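Side-chain contacts in probable arylamine n-acetyl transferase (Mycobacterium abscessus, PDB 4GUZ), which probably transfers acetyl groups from acetyl-coenzyme A to arylamine substrates, as other members of the arylamine N-acetyltransferase family do: residues A[136-141]-A[155-160]; A[229-234]-A[238-243]. All blocks are in the same frame, centred on the assembly; numbering follows the deposited sequence.

Contact 1: A[136-141]-A[155-160]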
# COMPACT_ATOMS: atom_id res chain seq x y z
N THR A 136 -2.98 -0.81 -5.47
CA THR A 136 -2.67 -1.38 -6.81
C THR A 136 -1.16 -1.42 -6.92
O THR A 136 -0.55 -0.94 -7.88
CB THR A 136 -3.36 -0.61 -7.94
OG1 THR A 136 -3.07 0.78 -7.80
CG2 THR A 136 -4.87 -0.86 -7.97
N SER A 137 -0.55 -2.00 -5.91
CA SER A 137 0.87 -2.08 -5.71
C SER A 137 1.60 -2.97 -6.71
O SER A 137 1.07 -4.00 -7.14
CB SER A 137 1.14 -2.63 -4.31
OG SER A 137 1.37 -1.58 -3.39
N PRO A 138 2.88 -2.64 -6.99
CA PRO A 138 3.71 -3.57 -7.75
C PRO A 138 3.77 -4.89 -7.01
O PRO A 138 3.76 -4.92 -5.77
CB PRO A 138 5.07 -2.87 -7.77
CG PRO A 138 4.75 -1.43 -7.62
CD PRO A 138 3.67 -1.46 -6.59
N LEU A 139 3.75 -6.01 -7.77
CA LEU A 139 3.76 -7.34 -7.16
C LEU A 139 5.17 -7.78 -6.88
O LEU A 139 5.36 -8.82 -6.27
CB LEU A 139 3.04 -8.36 -8.06
CG LEU A 139 1.55 -8.11 -8.34
CD1 LEU A 139 1.07 -8.99 -9.45
CD2 LEU A 139 0.70 -8.38 -7.13
N ALA A 140 6.16 -7.00 -7.32
CA ALA A 140 7.55 -7.39 -7.09
C ALA A 140 8.41 -6.19 -6.71
O ALA A 140 8.08 -5.07 -7.14
CB ALA A 140 8.10 -8.04 -8.36
N PRO A 141 9.52 -6.38 -5.95
CA PRO A 141 10.43 -5.24 -5.70
C PRO A 141 10.94 -4.70 -7.02
O PRO A 141 11.03 -5.45 -8.00
CB PRO A 141 11.56 -5.86 -4.87
CG PRO A 141 11.06 -7.18 -4.42
CD PRO A 141 10.07 -7.64 -5.40
N TRP A 155 0.70 -5.76 -15.64
CA TRP A 155 0.91 -4.35 -15.35
C TRP A 155 2.26 -3.94 -15.85
O TRP A 155 3.15 -4.78 -15.98
CB TRP A 155 0.80 -4.08 -13.84
CG TRP A 155 -0.46 -4.63 -13.24
CD1 TRP A 155 -0.62 -5.85 -12.65
CD2 TRP A 155 -1.77 -4.06 -13.35
NE1 TRP A 155 -1.95 -6.06 -12.35
CE2 TRP A 155 -2.68 -4.96 -12.76
CE3 TRP A 155 -2.26 -2.82 -13.81
CZ2 TRP A 155 -4.04 -4.67 -12.61
CZ3 TRP A 155 -3.62 -2.55 -13.70
CH2 TRP A 155 -4.49 -3.47 -13.11
N THR A 156 2.41 -2.64 -16.15
CA THR A 156 3.69 -2.09 -16.62
C THR A 156 3.95 -0.79 -15.87
O THR A 156 3.05 0.04 -15.73
CB THR A 156 3.69 -1.89 -18.15
OG1 THR A 156 3.10 -3.02 -18.77
CG2 THR A 156 5.10 -1.70 -18.71
N TYR A 157 5.19 -0.64 -15.41
CA TYR A 157 5.63 0.55 -14.67
C TYR A 157 6.82 1.19 -15.35
O TYR A 157 7.58 0.53 -16.07
CB TYR A 157 5.98 0.17 -13.22
CG TYR A 157 4.79 -0.39 -12.47
CD1 TYR A 157 3.74 0.43 -12.07
CD2 TYR A 157 4.72 -1.75 -12.15
CE1 TYR A 157 2.61 -0.10 -11.45
CE2 TYR A 157 3.60 -2.29 -11.53
CZ TYR A 157 2.54 -1.46 -11.19
OH TYR A 157 1.42 -1.97 -10.56
N ARG A 158 7.00 2.48 -15.09
CA ARG A 158 8.17 3.21 -15.55
C ARG A 158 8.78 3.91 -14.35
O ARG A 158 8.07 4.54 -13.58
CB ARG A 158 7.86 4.22 -16.64
CG ARG A 158 9.15 4.77 -17.27
CD ARG A 158 8.99 6.14 -17.84
NE ARG A 158 10.18 6.53 -18.60
CZ ARG A 158 10.26 7.61 -19.37
NH1 ARG A 158 9.21 8.42 -19.48
NH2 ARG A 158 11.37 7.89 -20.03
N LEU A 159 10.08 3.74 -14.18
CA LEU A 159 10.83 4.38 -13.10
C LEU A 159 11.76 5.38 -13.75
O LEU A 159 12.42 5.03 -14.72
CB LEU A 159 11.59 3.29 -12.32
CG LEU A 159 12.32 3.70 -11.05
CD1 LEU A 159 11.37 4.15 -9.96
CD2 LEU A 159 13.16 2.53 -10.53
N ARG A 160 11.79 6.62 -13.27
CA ARG A 160 12.66 7.64 -13.84
C ARG A 160 13.11 8.63 -12.79
O ARG A 160 12.27 9.30 -12.18
CB ARG A 160 11.96 8.38 -14.98
CG ARG A 160 12.92 9.22 -15.80
CD ARG A 160 12.26 9.75 -17.04
NE ARG A 160 13.22 10.52 -17.83
CZ ARG A 160 12.90 11.51 -18.65
NH1 ARG A 160 11.62 11.86 -18.81
NH2 ARG A 160 13.84 12.17 -19.31

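Contact 2: A[229-234]-A[238-243]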
# COMPACT_ATOMS: atom_id res chain seq x y z
N HIS A 229 -5.66 -8.60 -13.08
CA HIS A 229 -6.92 -7.94 -12.72
C HIS A 229 -6.76 -7.05 -11.51
O HIS A 229 -5.87 -7.28 -10.70
CB HIS A 229 -7.99 -9.00 -12.40
CG HIS A 229 -9.37 -8.58 -12.77
ND1 HIS A 229 -9.78 -8.53 -14.10
CD2 HIS A 229 -10.41 -8.21 -11.99
CE1 HIS A 229 -11.03 -8.12 -14.08
NE2 HIS A 229 -11.46 -7.92 -12.82
N ALA A 230 -7.70 -6.10 -11.34
CA ALA A 230 -7.77 -5.24 -10.16
C ALA A 230 -9.19 -4.74 -9.93
O ALA A 230 -9.98 -4.67 -10.87
CB ALA A 230 -6.83 -4.05 -10.29
N TYR A 231 -9.50 -4.43 -8.68
CA TYR A 231 -10.74 -3.79 -8.24
C TYR A 231 -10.43 -2.64 -7.34
O TYR A 231 -9.55 -2.75 -6.47
CB TYR A 231 -11.67 -4.73 -7.45
CG TYR A 231 -12.26 -5.88 -8.22
CD1 TYR A 231 -13.43 -5.72 -8.95
CD2 TYR A 231 -11.71 -7.15 -8.13
CE1 TYR A 231 -14.01 -6.79 -9.63
CE2 TYR A 231 -12.28 -8.23 -8.80
CZ TYR A 231 -13.43 -8.05 -9.55
OH TYR A 231 -13.98 -9.13 -10.19
N ILE A 232 -11.18 -1.57 -7.50
CA ILE A 232 -11.09 -0.39 -6.67
C ILE A 232 -12.51 0.07 -6.37
O ILE A 232 -13.25 0.35 -7.31
CB ILE A 232 -10.28 0.80 -7.29
CG1 ILE A 232 -8.79 0.45 -7.59
CG2 ILE A 232 -10.38 2.04 -6.38
CD1 ILE A 232 -7.96 1.59 -8.40
N LEU A 233 -12.87 0.16 -5.09
CA LEU A 233 -14.13 0.75 -4.69
C LEU A 233 -13.83 2.21 -4.32
O LEU A 233 -13.07 2.49 -3.40
CB LEU A 233 -14.78 -0.02 -3.52
CG LEU A 233 -16.06 0.59 -2.96
CD1 LEU A 233 -17.22 0.48 -3.97
CD2 LEU A 233 -16.45 -0.06 -1.65
N ASP A 234 -14.37 3.14 -5.12
CA ASP A 234 -14.15 4.56 -4.91
C ASP A 234 -15.46 5.10 -4.34
O ASP A 234 -16.38 5.42 -5.10
CB ASP A 234 -13.71 5.24 -6.23
CG ASP A 234 -13.27 6.68 -6.08
OD1 ASP A 234 -13.30 7.20 -4.94
OD2 ASP A 234 -12.90 7.31 -7.11
N LEU A 238 -17.82 1.10 -8.02
CA LEU A 238 -16.94 -0.06 -8.14
C LEU A 238 -16.26 -0.03 -9.48
O LEU A 238 -16.95 -0.11 -10.49
CB LEU A 238 -17.70 -1.38 -7.95
CG LEU A 238 -16.85 -2.67 -8.02
CD1 LEU A 238 -15.79 -2.73 -6.90
CD2 LEU A 238 -17.74 -3.91 -7.97
N HIS A 239 -14.93 0.05 -9.48
CA HIS A 239 -14.10 0.03 -10.69
C HIS A 239 -13.55 -1.39 -10.89
O HIS A 239 -12.97 -1.96 -9.97
CB HIS A 239 -12.94 1.04 -10.60
CG HIS A 239 -13.34 2.48 -10.54
ND1 HIS A 239 -12.79 3.41 -11.40
CD2 HIS A 239 -14.20 3.11 -9.71
CE1 HIS A 239 -13.35 4.57 -11.08
NE2 HIS A 239 -14.19 4.44 -10.06
N GLU A 240 -13.78 -1.97 -12.07
CA GLU A 240 -13.21 -3.30 -12.36
C GLU A 240 -12.21 -3.11 -13.48
O GLU A 240 -12.60 -2.68 -14.56
CB GLU A 240 -14.32 -4.31 -12.70
CG GLU A 240 -13.74 -5.65 -13.12
CD GLU A 240 -14.66 -6.84 -13.13
OE1 GLU A 240 -15.88 -6.68 -12.87
OE2 GLU A 240 -14.14 -7.96 -13.36
N ILE A 241 -10.92 -3.40 -13.22
CA ILE A 241 -9.85 -3.09 -14.17
C ILE A 241 -9.24 -4.35 -14.79
O ILE A 241 -8.81 -5.26 -14.08
CB ILE A 241 -8.73 -2.27 -13.46
CG1 ILE A 241 -9.32 -1.05 -12.68
CG2 ILE A 241 -7.62 -1.85 -14.43
CD1 ILE A 241 -8.43 -0.59 -11.50
N GLN A 242 -9.14 -4.34 -16.12
CA GLN A 242 -8.51 -5.39 -16.91
C GLN A 242 -7.24 -4.78 -17.49
O GLN A 242 -7.29 -3.99 -18.44
CB GLN A 242 -9.45 -5.95 -18.01
CG GLN A 242 -8.76 -7.02 -18.89
CD GLN A 242 -8.13 -8.15 -18.09
OE1 GLN A 242 -8.78 -8.80 -17.27
NE2 GLN A 242 -6.83 -8.40 -18.30
N PRO A 243 -6.09 -5.06 -16.85
CA PRO A 243 -4.82 -4.49 -17.34
C PRO A 243 -4.59 -4.80 -18.81
O PRO A 243 -4.86 -5.93 -19.24
CB PRO A 243 -3.76 -5.17 -16.46
CG PRO A 243 -4.44 -6.37 -15.90
CD PRO A 243 -5.87 -5.98 -15.72
O HOH W 1 -15.42 6.91 -9.24

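Contact 1: A[136-141]-A[155-160]
Tyr157 lays its ring over Pro138 in the interior of an arylamine N-acetyltransferase. Here strand 155-162 of the eight-stranded antiparallel sheet meets the loop that runs from strand 126-130 to strand 142-143. Tyr157 sits on that strand, and its CB points at this loop. CG stands anti to the carbonyl carbon, beside the backbone N (chi1 -61°), and the ring reaches out from the strand to the loop. Along the ring, CE2 is the first atom to meet the proline. It lies 4.0 Å from Pro138 CA and 4.1 Å from Pro138 CB. CZ comes next, 4.2 Å from Pro138 CG. That CG sits over one face of the ring, displaced toward its rim, and the two side chains cross at about a right angle. The touch is loose and apolar. Arg188 and Asp152 also border the tyrosine side chain. Pro138 also touches residues of the probable Cys79-His116-Asp131 triad, so Tyr157 is probably a second-shell neighbour of that site. The loop backbone has partners of its own: Leu139 N bonds to Asp152 and Pro138 O to Gln39. At the tip, Tyr157 OH stops over the backbone, 3.9 Å from Pro138 N and 3.5 Å from Thr136 O.

Contact 2: A[229-234]-A[238-243]
Ala230 and Ile241 are a hydrogen-bonded pair in an antiparallel beta hairpin, strands 229-234 and 237-242, within the five-stranded sheet. Four backbone bonds join the two segments. Ile241 N gives a nearly straight bond to Ala230 O (2.8 Å), and Ala230 N answers to Ile241 O. Ile232 and His239 repeat the exchange. Tyr231-Glu240 and Leu233-Leu238 are the non-hydrogen-bonded pairs.

One set of apolar contacts lies on the face of Ala230, Ile232 and Ile241. Ile241 CD1 touches Ile232 CD1 at 3.8 Å and Ala230 CB at 4.0 Å. Ile241 CG1 is anti to the carbonyl carbon (chi1 -50°), which turns CD1 toward these two. On the other face Leu238 meets Tyr231 and Leu233. There Tyr231 and Glu240 lie side by side and point the same way, with Tyr231 CE1 3.6 Å from Glu240 CD.

Polar side chains grip the ring of His229. NE2 gives a bent bond to Glu240 OE2 (2.7 Å, 130°), meeting the oxygen on its anti side. Ring and carboxylate planes are almost perpendicular (83°). ND1 makes a weak bond to Gln242 OE1, so both ring nitrogens are engaged and the ring's rotation is restrained. The carboxylate would probably favour a protonated imidazole. Near the turn, His239 ND1 bonds to Arg247. A water lies 2.9 Å from His239 NE2 and gives a weak bond to Asp234 OD2.

Contact 1 is buried, while contact 2 is partly buried and carries its polar side chains at more accessible positions. They belong to different sheets: contact 1 sets a strand of the eight-stranded sheet against a loop, and contact 2 pairs neighbouring strands of the five-stranded sheet. Contact 1 is small and mostly apolar, without a clear hydrogen bond across it. Contact 2 is larger, built on backbone bonds with an added histidine-carboxylate bond. Their centres are about 17 Å apart, yet Trp155 joins them. It begins the strand of 155-160, and its indole packs on the hairpin: CZ2 lies 3.7 Å from Ala230 CB, and CH2 3.8 Å from Ile241 CG2.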